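Local coordinates for putative methyl-accepting chemotaxis signal transduction protein (PDB 4XMR) that binds isoleucine through its tandem PAS (dCache-type) sensory domain and, as a chemoreceptor, probably relays the presence of such amino acids across the membrane in chemotaxis, at residues T28-F32 / D165-V170; N77-V81 / D133-Q138; Q138-S144 / L157-S163; N176-Q182 / A235-T241; D200-V204 / F217-L221. Residues are numbered along the deposited sequence.

Interaction 1: residues T28-F32 / D165-V170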
# COMPACT_ATOMS: atom_id res chain seq x y z
N THR B 28 -3.29 7.94 0.60
CA THR B 28 -2.27 7.23 1.38
C THR B 28 -2.84 6.81 2.72
O THR B 28 -2.69 5.67 3.15
CB THR B 28 -1.02 8.11 1.56
OG1 THR B 28 -0.49 8.44 0.28
CG2 THR B 28 0.04 7.39 2.38
N VAL B 29 -3.52 7.73 3.39
CA VAL B 29 -4.14 7.44 4.67
C VAL B 29 -5.25 6.40 4.54
O VAL B 29 -5.34 5.46 5.34
CB VAL B 29 -4.69 8.73 5.30
CG1 VAL B 29 -5.47 8.43 6.57
CG2 VAL B 29 -3.55 9.71 5.58
N GLU B 30 -6.09 6.56 3.52
CA GLU B 30 -7.21 5.65 3.32
C GLU B 30 -6.73 4.23 3.04
O GLU B 30 -7.30 3.26 3.56
CB GLU B 30 -8.07 6.13 2.15
CG GLU B 30 -8.84 7.42 2.43
CD GLU B 30 -9.51 7.99 1.19
OE1 GLU B 30 -9.10 7.62 0.07
OE2 GLU B 30 -10.43 8.82 1.34
N ASP B 31 -5.71 4.11 2.21
CA ASP B 31 -5.23 2.79 1.80
C ASP B 31 -4.52 2.08 2.95
O ASP B 31 -4.64 0.87 3.10
CB ASP B 31 -4.32 2.90 0.57
CG ASP B 31 -5.07 3.38 -0.67
OD1 ASP B 31 -6.32 3.44 -0.66
OD2 ASP B 31 -4.39 3.67 -1.68
N PHE B 32 -3.78 2.83 3.76
CA PHE B 32 -3.13 2.27 4.95
C PHE B 32 -4.20 1.67 5.86
O PHE B 32 -4.10 0.53 6.31
CB PHE B 32 -2.34 3.38 5.64
CG PHE B 32 -1.64 2.96 6.92
CD1 PHE B 32 -0.40 2.33 6.89
CD2 PHE B 32 -2.19 3.29 8.16
CE1 PHE B 32 0.25 1.97 8.07
CE2 PHE B 32 -1.53 2.95 9.34
CZ PHE B 32 -0.32 2.29 9.29
N ASP B 165 5.10 3.81 10.31
CA ASP B 165 4.85 3.28 8.98
C ASP B 165 4.01 4.25 8.15
O ASP B 165 4.26 4.44 6.96
CB ASP B 165 4.14 1.93 9.03
CG ASP B 165 5.02 0.81 9.51
OD1 ASP B 165 6.21 1.04 9.79
OD2 ASP B 165 4.49 -0.32 9.58
N LEU B 166 3.00 4.85 8.77
CA LEU B 166 2.17 5.81 8.06
C LEU B 166 2.96 7.10 7.81
O LEU B 166 2.86 7.70 6.74
CB LEU B 166 0.87 6.05 8.81
CG LEU B 166 -0.02 7.11 8.16
CD1 LEU B 166 -0.31 6.76 6.70
CD2 LEU B 166 -1.30 7.21 8.97
N GLN B 167 3.76 7.53 8.78
CA GLN B 167 4.62 8.71 8.56
C GLN B 167 5.52 8.49 7.37
O GLN B 167 5.66 9.36 6.51
CB GLN B 167 5.46 9.05 9.80
CG GLN B 167 6.83 9.73 9.49
CD GLN B 167 6.72 11.13 8.89
OE1 GLN B 167 5.80 11.88 9.17
NE2 GLN B 167 7.69 11.49 8.06
N ASN B 168 6.14 7.32 7.31
CA ASN B 168 7.05 7.04 6.21
C ASN B 168 6.35 7.08 4.85
O ASN B 168 6.91 7.58 3.87
CB ASN B 168 7.77 5.71 6.42
CG ASN B 168 8.79 5.78 7.54
OD1 ASN B 168 9.21 6.86 7.95
ND2 ASN B 168 9.20 4.62 8.04
N LEU B 169 5.14 6.56 4.79
CA LEU B 169 4.35 6.62 3.56
C LEU B 169 4.04 8.07 3.16
O LEU B 169 4.18 8.45 2.00
CB LEU B 169 3.04 5.87 3.74
CG LEU B 169 3.21 4.35 3.72
CD1 LEU B 169 1.97 3.65 4.24
CD2 LEU B 169 3.50 3.90 2.29
N VAL B 170 3.61 8.87 4.13
CA VAL B 170 3.30 10.27 3.84
C VAL B 170 4.54 11.02 3.35
O VAL B 170 4.48 11.80 2.40
CB VAL B 170 2.70 10.96 5.07
CG1 VAL B 170 2.58 12.48 4.83
CG2 VAL B 170 1.35 10.37 5.37
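F32 lays one face of its ring over the CB of L166, which stands 4.0 Å from the ring centroid and only 11° off the ring normal, a clear CH-pi contact. Toward L169 the meeting is oblique, F32 CD1 lying 3.8 Å from L169 CD1, and F32 CE1 comes within 4.0 Å of D165 CB. One turn earlier on the same helix, T28 points its methyl at the partner: T28 CG2 is 3.6 Å from L169 CB, while its hydroxyl is turned back to the backbone oxygen of V24. The two short segments run at 144° to each other, their axes 10.3 Å apart, and the nearest CA atoms pair T28 with V170 and F32 with L166. With no hydrogen bond between them, helix meets helix purely by apolar packing. In this tandem PAS architecture the contact joins the long helix 9-48 to helix 163-171, the link between the two sheets: F32 reaches I141 and Y143 of strand 139-149, while V29 and L166 touch Y236 of strand 236-243.

Interaction 2: residues N77-V81 / D133-Q138. With ILE (isoleucine), chain E.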
# COMPACT_ATOMS: atom_id res chain seq x y z
N ASN B 77 4.60 -7.90 8.65
CA ASN B 77 5.59 -7.28 9.53
C ASN B 77 4.93 -6.35 10.57
O ASN B 77 5.40 -5.25 10.82
CB ASN B 77 6.68 -6.54 8.74
CG ASN B 77 7.86 -6.16 9.59
OD1 ASN B 77 8.21 -6.87 10.54
ND2 ASN B 77 8.48 -5.02 9.29
N ALA B 78 3.84 -6.82 11.18
CA ALA B 78 3.22 -6.06 12.26
C ALA B 78 4.12 -6.04 13.50
O ALA B 78 4.98 -6.91 13.66
CB ALA B 78 1.85 -6.66 12.62
N LEU B 79 3.93 -5.07 14.39
CA LEU B 79 4.76 -5.00 15.59
C LEU B 79 4.32 -6.03 16.63
O LEU B 79 5.14 -6.76 17.17
CB LEU B 79 4.73 -3.59 16.17
CG LEU B 79 5.77 -3.38 17.27
CD1 LEU B 79 7.17 -3.37 16.65
CD2 LEU B 79 5.48 -2.09 18.03
N ASN B 80 3.03 -6.06 16.92
CA ASN B 80 2.44 -7.00 17.87
C ASN B 80 1.15 -7.51 17.27
O ASN B 80 0.39 -6.74 16.65
CB ASN B 80 2.05 -6.30 19.18
CG ASN B 80 3.23 -5.73 19.95
OD1 ASN B 80 4.20 -6.43 20.24
ND2 ASN B 80 3.10 -4.48 20.35
N VAL B 81 0.87 -8.79 17.44
CA VAL B 81 -0.41 -9.38 17.08
C VAL B 81 -0.82 -10.24 18.26
O VAL B 81 -0.02 -11.04 18.73
CB VAL B 81 -0.32 -10.20 15.78
CG1 VAL B 81 -1.65 -10.86 15.48
CG2 VAL B 81 0.12 -9.34 14.62
N ASP B 133 2.98 2.04 22.68
CA ASP B 133 2.85 0.62 23.01
C ASP B 133 3.37 0.30 24.41
O ASP B 133 4.49 0.68 24.76
CB ASP B 133 3.58 -0.26 21.99
CG ASP B 133 3.49 -1.73 22.32
OD1 ASP B 133 2.42 -2.15 22.79
OD2 ASP B 133 4.48 -2.47 22.12
N THR B 134 2.57 -0.41 25.20
CA THR B 134 2.94 -0.78 26.56
C THR B 134 4.25 -1.56 26.62
O THR B 134 5.08 -1.35 27.51
CB THR B 134 1.83 -1.62 27.23
OG1 THR B 134 0.61 -0.87 27.25
CG2 THR B 134 2.22 -2.00 28.66
N VAL B 135 4.44 -2.48 25.68
CA VAL B 135 5.60 -3.37 25.75
C VAL B 135 6.83 -2.80 25.05
O VAL B 135 7.87 -2.60 25.68
CB VAL B 135 5.28 -4.77 25.19
CG1 VAL B 135 6.46 -5.70 25.42
CG2 VAL B 135 4.03 -5.33 25.85
N LEU B 136 6.72 -2.55 23.75
CA LEU B 136 7.90 -2.21 22.96
C LEU B 136 8.19 -0.71 22.89
O LEU B 136 9.19 -0.29 22.32
CB LEU B 136 7.79 -2.80 21.55
CG LEU B 136 7.75 -4.33 21.54
CD1 LEU B 136 7.55 -4.86 20.12
CD2 LEU B 136 9.02 -4.92 22.16
N LYS B 137 7.30 0.09 23.47
CA LYS B 137 7.52 1.53 23.61
C LYS B 137 7.76 2.22 22.26
O LYS B 137 8.65 3.07 22.13
CB LYS B 137 8.65 1.82 24.60
CG LYS B 137 8.37 1.30 26.00
CD LYS B 137 7.15 1.99 26.62
CE LYS B 137 6.82 1.42 27.99
NZ LYS B 137 5.69 2.15 28.63
N GLN B 138 6.99 1.81 21.27
CA GLN B 138 6.91 2.53 20.01
C GLN B 138 5.49 3.01 19.86
O GLN B 138 4.56 2.37 20.34
CB GLN B 138 7.25 1.63 18.83
CG GLN B 138 8.68 1.13 18.79
CD GLN B 138 8.93 0.30 17.56
OE1 GLN B 138 8.45 0.63 16.48
NE2 GLN B 138 9.64 -0.80 17.72
N ILE E . -0.24 -2.27 22.28
CA ILE E . -1.08 -2.95 23.25
C ILE E . -1.13 -2.10 24.51
O ILE E . -2.07 -2.19 25.30
CB ILE E . -0.56 -4.38 23.55
CG1 ILE E . -1.64 -5.18 24.29
CG2 ILE E . 0.75 -4.36 24.32
CD1 ILE E . -1.34 -6.67 24.39
OXT ILE E . -0.25 -1.27 24.74
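L79 gives up the most surface here, its side chain wedged against the loop that precedes strand 139-149. L79 CG lies 3.7 Å from L136 CD1, and L79 CD1 lies 3.7 Å from Q138 NE2, so one leucine meets both an apolar and a polar neighbour. N80 comes next and adds the polar link: N80 ND2 donates to D133 OD2 at 3.0 Å. The amide oxygen N80 OD1 bonds to Q94 and lies 3.7 Å from L136 CD1. L79 and N80 both face D160 on the adjacent strand, a classic beta bulge at the start of strand 80-84, and the same amide of N80 also reaches the carboxylate of D160. L136, the third main contributor, lies in an Asx motif: L136 N donates to D133 OD2 at 2.8 Å. Thus one carboxylate oxygen shapes the loop and receives N80, while the other serves the ligand: the amino nitrogen of the bound isoleucine donates to D133 OD1 at 2.7 Å. T134 holds the opposite end of the amino acid's backbone, with T134 N 3.0 Å and T134 OG1 2.7 Å from the ligand OXT.

Interaction 3: residues Q138-S144 / L157-S163. With ILE (isoleucine), chain E.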
# COMPACT_ATOMS: atom_id res chain seq x y z
N GLN B 138 6.99 1.81 21.27
CA GLN B 138 6.91 2.53 20.01
C GLN B 138 5.49 3.01 19.86
O GLN B 138 4.56 2.37 20.34
CB GLN B 138 7.25 1.63 18.83
CG GLN B 138 8.68 1.13 18.79
CD GLN B 138 8.93 0.30 17.56
OE1 GLN B 138 8.45 0.63 16.48
NE2 GLN B 138 9.64 -0.80 17.72
N TYR B 139 5.31 4.14 19.18
CA TYR B 139 3.97 4.62 18.90
C TYR B 139 3.31 3.71 17.88
O TYR B 139 3.89 3.40 16.84
CB TYR B 139 4.00 6.08 18.44
CG TYR B 139 4.57 6.95 19.53
CD1 TYR B 139 3.77 7.42 20.56
CD2 TYR B 139 5.93 7.25 19.56
CE1 TYR B 139 4.29 8.20 21.57
CE2 TYR B 139 6.46 8.03 20.57
CZ TYR B 139 5.64 8.50 21.57
OH TYR B 139 6.16 9.27 22.58
N VAL B 140 2.11 3.26 18.21
CA VAL B 140 1.38 2.34 17.35
C VAL B 140 -0.06 2.78 17.15
O VAL B 140 -0.64 3.51 17.96
CB VAL B 140 1.36 0.89 17.92
CG1 VAL B 140 2.77 0.32 18.00
CG2 VAL B 140 0.69 0.87 19.29
N ILE B 141 -0.61 2.33 16.03
CA ILE B 141 -2.05 2.36 15.82
C ILE B 141 -2.51 0.92 15.95
O ILE B 141 -1.92 0.00 15.36
CB ILE B 141 -2.38 2.87 14.42
CG1 ILE B 141 -1.98 4.34 14.29
CG2 ILE B 141 -3.87 2.67 14.12
CD1 ILE B 141 -1.83 4.81 12.85
N THR B 142 -3.55 0.72 16.76
CA THR B 142 -4.08 -0.61 17.01
C THR B 142 -5.42 -0.82 16.31
O THR B 142 -6.30 0.05 16.36
CB THR B 142 -4.26 -0.86 18.52
OG1 THR B 142 -2.97 -0.82 19.15
CG2 THR B 142 -4.89 -2.22 18.79
N TYR B 143 -5.53 -1.96 15.63
CA TYR B 143 -6.77 -2.39 15.01
C TYR B 143 -7.25 -3.53 15.86
O TYR B 143 -6.52 -4.51 16.05
CB TYR B 143 -6.50 -2.85 13.58
CG TYR B 143 -5.87 -1.76 12.75
CD1 TYR B 143 -4.51 -1.52 12.80
CD2 TYR B 143 -6.65 -0.92 11.96
CE1 TYR B 143 -3.93 -0.50 12.08
CE2 TYR B 143 -6.07 0.12 11.23
CZ TYR B 143 -4.71 0.32 11.30
OH TYR B 143 -4.09 1.32 10.59
N SER B 144 -8.46 -3.44 16.41
CA SER B 144 -8.95 -4.51 17.26
C SER B 144 -10.34 -4.99 16.85
O SER B 144 -11.11 -4.26 16.21
CB SER B 144 -8.93 -4.12 18.74
OG SER B 144 -9.76 -3.00 18.99
N LEU B 157 -9.05 -9.59 19.52
CA LEU B 157 -7.86 -9.58 18.68
C LEU B 157 -7.33 -8.16 18.55
O LEU B 157 -8.12 -7.22 18.34
CB LEU B 157 -8.24 -10.09 17.30
CG LEU B 157 -7.17 -9.99 16.21
CD1 LEU B 157 -6.02 -10.95 16.51
CD2 LEU B 157 -7.78 -10.27 14.85
N GLY B 158 -6.02 -7.99 18.65
CA GLY B 158 -5.39 -6.71 18.39
C GLY B 158 -4.20 -6.85 17.46
O GLY B 158 -3.45 -7.85 17.52
N VAL B 159 -4.05 -5.86 16.59
CA VAL B 159 -2.93 -5.77 15.66
C VAL B 159 -2.32 -4.38 15.80
O VAL B 159 -3.02 -3.38 15.60
CB VAL B 159 -3.40 -6.00 14.20
CG1 VAL B 159 -2.26 -5.75 13.22
CG2 VAL B 159 -3.99 -7.40 14.04
N ASP B 160 -1.03 -4.32 16.15
CA ASP B 160 -0.35 -3.04 16.32
C ASP B 160 0.56 -2.79 15.13
O ASP B 160 1.46 -3.60 14.83
CB ASP B 160 0.53 -3.01 17.57
CG ASP B 160 -0.24 -3.14 18.88
OD1 ASP B 160 -1.48 -3.00 18.89
OD2 ASP B 160 0.43 -3.37 19.90
N ILE B 161 0.32 -1.67 14.45
CA ILE B 161 1.18 -1.23 13.36
C ILE B 161 1.86 0.08 13.80
O ILE B 161 1.18 0.99 14.26
CB ILE B 161 0.35 -0.98 12.07
CG1 ILE B 161 -0.54 -2.19 11.71
CG2 ILE B 161 1.26 -0.55 10.91
CD1 ILE B 161 0.21 -3.48 11.43
N PRO B 162 3.19 0.16 13.70
CA PRO B 162 3.84 1.41 14.12
C PRO B 162 3.30 2.60 13.34
O PRO B 162 3.17 2.53 12.12
CB PRO B 162 5.32 1.18 13.76
CG PRO B 162 5.47 -0.31 13.79
CD PRO B 162 4.17 -0.83 13.23
N SER B 163 2.97 3.68 14.05
CA SER B 163 2.50 4.88 13.37
C SER B 163 3.59 5.44 12.45
O SER B 163 3.29 6.12 11.46
CB SER B 163 1.99 5.92 14.37
OG SER B 163 2.91 6.16 15.40
N ILE E . -0.24 -2.27 22.28
CA ILE E . -1.08 -2.95 23.25
C ILE E . -1.13 -2.10 24.51
O ILE E . -2.07 -2.19 25.30
CB ILE E . -0.56 -4.38 23.55
CG1 ILE E . -1.64 -5.18 24.29
CG2 ILE E . 0.75 -4.36 24.32
CD1 ILE E . -1.34 -6.67 24.39
OXT ILE E . -0.25 -1.27 24.74
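A carboxylate shared between a neighbouring strand and the ligand is what sets this hairpin apart: D160 OD1 accepts from T142 OG1 at 2.7 Å, and D160 OD2 accepts from the amino nitrogen of the bound isoleucine, also at 2.7 Å. T142 and D160 are directly opposite, a non-hydrogen-bonded pair, with both side chains on the face that meets the ligand. The flanking pairs are hydrogen-bonded: I141 N to I161 O and I161 N to I141 O are each 2.9 Å, as are Y143 N to V159 O and V159 N to Y143 O. Their side chains occupy the other face, where Y143 CE1 meets I161 CG1 at 3.8 Å. Where strand 152-162 ends, S163 N still donates to Y139 O at 3.0 Å. In this PAS-like sheet the face under helix 9-48 is mainly apolar, apart from the Y143 hydroxyl, which bonds to N36; the opposite face presents the D160 carboxylate, networked with T142, Y82 and Y131, which suits a positively charged amino group.

Interaction 4: residues N176-Q182 / A235-T241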
# COMPACT_ATOMS: atom_id res chain seq x y z
N ASN B 176 4.10 19.45 -0.47
CA ASN B 176 4.34 19.76 0.93
C ASN B 176 3.10 19.41 1.74
O ASN B 176 2.35 20.30 2.18
CB ASN B 176 4.70 21.23 1.09
CG ASN B 176 5.08 21.57 2.50
OD1 ASN B 176 5.82 20.83 3.16
ND2 ASN B 176 4.56 22.69 3.00
N THR B 177 2.89 18.11 1.90
CA THR B 177 1.70 17.61 2.58
C THR B 177 2.04 17.12 3.97
O THR B 177 3.16 16.70 4.25
CB THR B 177 1.01 16.50 1.78
OG1 THR B 177 1.94 15.43 1.61
CG2 THR B 177 0.55 17.00 0.41
N PHE B 178 1.05 17.19 4.86
CA PHE B 178 1.24 16.79 6.25
C PHE B 178 -0.09 16.43 6.89
O PHE B 178 -1.14 16.72 6.33
CB PHE B 178 2.03 17.85 7.05
CG PHE B 178 1.52 19.27 6.91
CD1 PHE B 178 1.90 20.05 5.82
CD2 PHE B 178 0.72 19.84 7.89
CE1 PHE B 178 1.45 21.36 5.69
CE2 PHE B 178 0.28 21.16 7.76
CZ PHE B 178 0.65 21.91 6.66
N LEU B 179 -0.02 15.74 8.03
CA LEU B 179 -1.20 15.26 8.74
C LEU B 179 -1.20 15.74 10.17
O LEU B 179 -0.16 15.70 10.84
CB LEU B 179 -1.22 13.73 8.79
CG LEU B 179 -1.28 12.91 7.52
CD1 LEU B 179 -1.36 11.43 7.92
CD2 LEU B 179 -2.48 13.30 6.67
N PHE B 180 -2.37 16.15 10.65
CA PHE B 180 -2.60 16.37 12.08
C PHE B 180 -3.44 15.24 12.62
O PHE B 180 -4.30 14.70 11.92
CB PHE B 180 -3.35 17.68 12.32
CG PHE B 180 -2.59 18.90 11.93
CD1 PHE B 180 -1.71 19.48 12.83
CD2 PHE B 180 -2.77 19.48 10.69
CE1 PHE B 180 -1.00 20.61 12.48
CE2 PHE B 180 -2.07 20.61 10.34
CZ PHE B 180 -1.19 21.18 11.24
N ASP B 181 -3.22 14.88 13.88
CA ASP B 181 -4.05 13.88 14.52
C ASP B 181 -5.36 14.48 15.04
O ASP B 181 -5.66 15.65 14.80
CB ASP B 181 -3.29 13.13 15.62
CG ASP B 181 -2.88 14.02 16.79
OD1 ASP B 181 -3.47 15.10 16.99
OD2 ASP B 181 -1.97 13.60 17.54
N GLN B 182 -6.13 13.66 15.74
CA GLN B 182 -7.45 14.03 16.22
C GLN B 182 -7.43 15.18 17.23
O GLN B 182 -8.44 15.84 17.43
CB GLN B 182 -8.14 12.80 16.81
CG GLN B 182 -7.44 12.17 18.02
CD GLN B 182 -6.10 11.50 17.70
OE1 GLN B 182 -5.90 10.94 16.61
NE2 GLN B 182 -5.18 11.55 18.67
N ALA B 235 -10.10 10.60 11.37
CA ALA B 235 -9.87 11.53 12.47
C ALA B 235 -8.74 12.52 12.19
O ALA B 235 -8.56 13.49 12.94
CB ALA B 235 -9.61 10.78 13.77
N TYR B 236 -7.98 12.28 11.11
CA TYR B 236 -6.83 13.12 10.77
C TYR B 236 -7.27 14.34 9.99
O TYR B 236 -8.33 14.35 9.36
CB TYR B 236 -5.82 12.38 9.88
CG TYR B 236 -5.12 11.16 10.44
CD1 TYR B 236 -4.12 11.28 11.39
CD2 TYR B 236 -5.42 9.90 9.96
CE1 TYR B 236 -3.47 10.17 11.88
CE2 TYR B 236 -4.78 8.78 10.43
CZ TYR B 236 -3.81 8.92 11.40
OH TYR B 236 -3.18 7.79 11.86
N THR B 237 -6.41 15.35 9.99
CA THR B 237 -6.53 16.45 9.05
C THR B 237 -5.31 16.42 8.14
O THR B 237 -4.17 16.47 8.63
CB THR B 237 -6.61 17.80 9.77
OG1 THR B 237 -7.75 17.80 10.63
CG2 THR B 237 -6.73 18.94 8.76
N ALA B 238 -5.54 16.32 6.84
CA ALA B 238 -4.47 16.36 5.85
C ALA B 238 -4.42 17.74 5.24
O ALA B 238 -5.45 18.29 4.86
CB ALA B 238 -4.68 15.31 4.76
N CYS B 239 -3.21 18.29 5.12
CA CYS B 239 -3.03 19.63 4.54
C CYS B 239 -1.93 19.65 3.49
O CYS B 239 -1.01 18.80 3.51
CB CYS B 239 -2.64 20.63 5.62
SG CYS B 239 -3.84 20.87 6.95
N ILE B 240 -2.01 20.63 2.60
CA ILE B 240 -0.92 20.97 1.70
C ILE B 240 -0.75 22.48 1.76
O ILE B 240 -1.74 23.24 1.79
CB ILE B 240 -1.19 20.47 0.26
CG1 ILE B 240 0.07 20.56 -0.59
CG2 ILE B 240 -2.39 21.20 -0.38
CD1 ILE B 240 -0.04 19.83 -1.91
N THR B 241 0.49 22.95 1.84
CA THR B 241 0.72 24.39 1.84
C THR B 241 1.92 24.74 0.98
O THR B 241 2.80 23.90 0.76
CB THR B 241 0.94 24.97 3.26
OG1 THR B 241 2.22 24.55 3.76
CG2 THR B 241 -0.16 24.56 4.22
O HOH W 1 -7.66 16.24 12.87
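Strands 177-180 and 236-243 are antiparallel neighbours in the five-stranded sheet of the second PAS-like module, and their side chains interlock on both faces. On one, C239 fills the space between two aromatic rings. Its CB sits over the face of F178, 3.9 Å from the ring centroid, while C239 SG meets the edge of F180, 3.8 Å from F180 CE2; the sulfur also closes a disulfide with C230 on the adjoining strand. T241 CG2 extends this row, touching the edge of F178 at CZ, 3.7 Å away. On the reverse face the small A238 offers a hollow that receives L179: L179 CD2 lies 3.5 Å from A238 CB, and L179 CD1 rests over the ring of Y236. T177 CG2 and I240 CD1 meet at 3.7 Å on this side, which helix 9-48 covers. F178 N and O pair with C239 O and N, both at 2.9 Å; F180 N reaches T237 O at 2.7 Å and T237 N reaches F180 O at 2.9 Å. T237 OG1 and A235 O also bond to K232. Beyond the last pair, a water bridges the two segments, donating to D181 O at 2.8 Å and A235 O at 2.9 Å and accepting from T237 OG1 at 2.7 Å.

Interaction 5: residues D200-V204 / F217-L221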
# COMPACT_ATOMS: atom_id res chain seq x y z
N ASP B 200 5.10 26.34 14.70
CA ASP B 200 3.78 26.85 15.05
C ASP B 200 2.75 26.51 13.98
O ASP B 200 2.75 27.10 12.90
CB ASP B 200 3.84 28.36 15.27
CG ASP B 200 2.52 28.94 15.72
OD1 ASP B 200 1.62 28.17 16.12
OD2 ASP B 200 2.38 30.19 15.69
N HIS B 201 1.86 25.57 14.30
CA HIS B 201 0.83 25.16 13.35
C HIS B 201 -0.51 25.87 13.53
O HIS B 201 -1.45 25.60 12.79
CB HIS B 201 0.64 23.65 13.41
CG HIS B 201 1.83 22.88 12.94
ND1 HIS B 201 2.19 22.82 11.61
CD2 HIS B 201 2.74 22.14 13.62
CE1 HIS B 201 3.27 22.07 11.49
NE2 HIS B 201 3.63 21.65 12.69
N SER B 202 -0.58 26.77 14.50
CA SER B 202 -1.80 27.55 14.73
C SER B 202 -2.30 28.31 13.49
O SER B 202 -3.49 28.25 13.17
CB SER B 202 -1.63 28.49 15.93
OG SER B 202 -1.45 27.76 17.13
N PRO B 203 -1.40 29.02 12.77
CA PRO B 203 -1.92 29.75 11.61
C PRO B 203 -2.63 28.88 10.57
O PRO B 203 -3.70 29.26 10.10
CB PRO B 203 -0.66 30.40 11.03
CG PRO B 203 0.23 30.59 12.20
CD PRO B 203 0.02 29.34 13.01
N VAL B 204 -2.07 27.72 10.23
CA VAL B 204 -2.72 26.88 9.23
C VAL B 204 -4.04 26.31 9.76
O VAL B 204 -5.05 26.28 9.05
CB VAL B 204 -1.79 25.79 8.64
CG1 VAL B 204 -1.49 24.71 9.66
CG2 VAL B 204 -2.40 25.21 7.37
N PHE B 217 -6.91 28.71 1.18
CA PHE B 217 -6.90 29.89 2.03
C PHE B 217 -5.50 30.49 2.13
O PHE B 217 -4.50 29.78 1.98
CB PHE B 217 -7.41 29.55 3.42
CG PHE B 217 -6.73 28.36 4.05
CD1 PHE B 217 -5.46 28.47 4.62
CD2 PHE B 217 -7.37 27.13 4.08
CE1 PHE B 217 -4.85 27.37 5.20
CE2 PHE B 217 -6.76 26.02 4.67
CZ PHE B 217 -5.50 26.14 5.22
N SER B 218 -5.45 31.79 2.40
CA SER B 218 -4.20 32.46 2.71
C SER B 218 -3.97 32.46 4.21
O SER B 218 -4.92 32.53 5.00
CB SER B 218 -4.21 33.90 2.18
OG SER B 218 -4.25 33.90 0.76
N TYR B 219 -2.71 32.36 4.60
CA TYR B 219 -2.34 32.48 6.00
C TYR B 219 -0.88 32.92 6.07
O TYR B 219 -0.19 32.94 5.04
CB TYR B 219 -2.57 31.17 6.77
CG TYR B 219 -1.55 30.08 6.48
CD1 TYR B 219 -1.63 29.30 5.33
CD2 TYR B 219 -0.50 29.83 7.37
CE1 TYR B 219 -0.70 28.31 5.07
CE2 TYR B 219 0.43 28.84 7.12
CZ TYR B 219 0.32 28.08 5.97
OH TYR B 219 1.25 27.10 5.72
N LYS B 220 -0.41 33.29 7.25
CA LYS B 220 0.98 33.70 7.39
C LYS B 220 1.65 33.04 8.58
O LYS B 220 1.02 32.81 9.62
CB LYS B 220 1.09 35.22 7.49
CG LYS B 220 0.47 35.82 8.74
CD LYS B 220 0.67 37.33 8.80
CE LYS B 220 0.10 37.89 10.09
NZ LYS B 220 0.28 39.36 10.20
N LEU B 221 2.93 32.73 8.42
CA LEU B 221 3.76 32.29 9.53
C LEU B 221 5.13 32.95 9.39
O LEU B 221 5.71 32.98 8.30
CB LEU B 221 3.92 30.77 9.55
CG LEU B 221 4.76 30.24 10.72
CD1 LEU B 221 4.10 30.56 12.06
CD2 LEU B 221 5.02 28.75 10.57
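A helix start lies across an extended strand here: residues 202-204 open helix 202-211, residues 217-221 form the edge strand of the second sheet, and the closest CA atoms, those of P203 and Y219, are 6.3 Å apart. D200 caps the turn, its OD1 accepting from S202 N at 3.1 Å. Strand alternation sends F217, Y219 and L221 toward the helix. V204 CB stands over the face of the Y219 ring, 4.2 Å from its centroid and 19° off the normal, a CH-pi contact, while P203 CB approaches Y219 CD2 at 3.7 Å and K220 O at 3.3 Å. To one side V204 CG2 meets F217 CZ at 3.9 Å; to the other, P203 CG and D200 CB each lie 3.9 Å from L221 CD1. The Y219 hydroxyl bonds to R226 of the adjoining strand. No hydrogen bond spans the two segments, so the helix is seated on the sheet by apolar and CH-pi packing, while D200 OD1 caps the start of its own helix.

Overall arrangement
Interactions 3 and 4 are the buried contacts, each joining neighbouring strands of one of the two sheets by backbone hydrogen bonds; interactions 1, 2 and 5 are only partly buried and rely on side chains. Interactions 2 and 3 share Q138 and the isoleucine site; there the carboxylates of D133 and D160 meet the ligand. At the far end, about 35 Å from interaction 2 between centres, interaction 5 is apolar and lies within the loop closed by interaction 4, which it touches through V204 and T241. Interaction 1 mediates between the modules: F32 packs on Y143 and I161 of interaction 3, and V29 on L179 and Y236 of interaction 4. I141 and Y236 bring interactions 3 and 4 into direct contact.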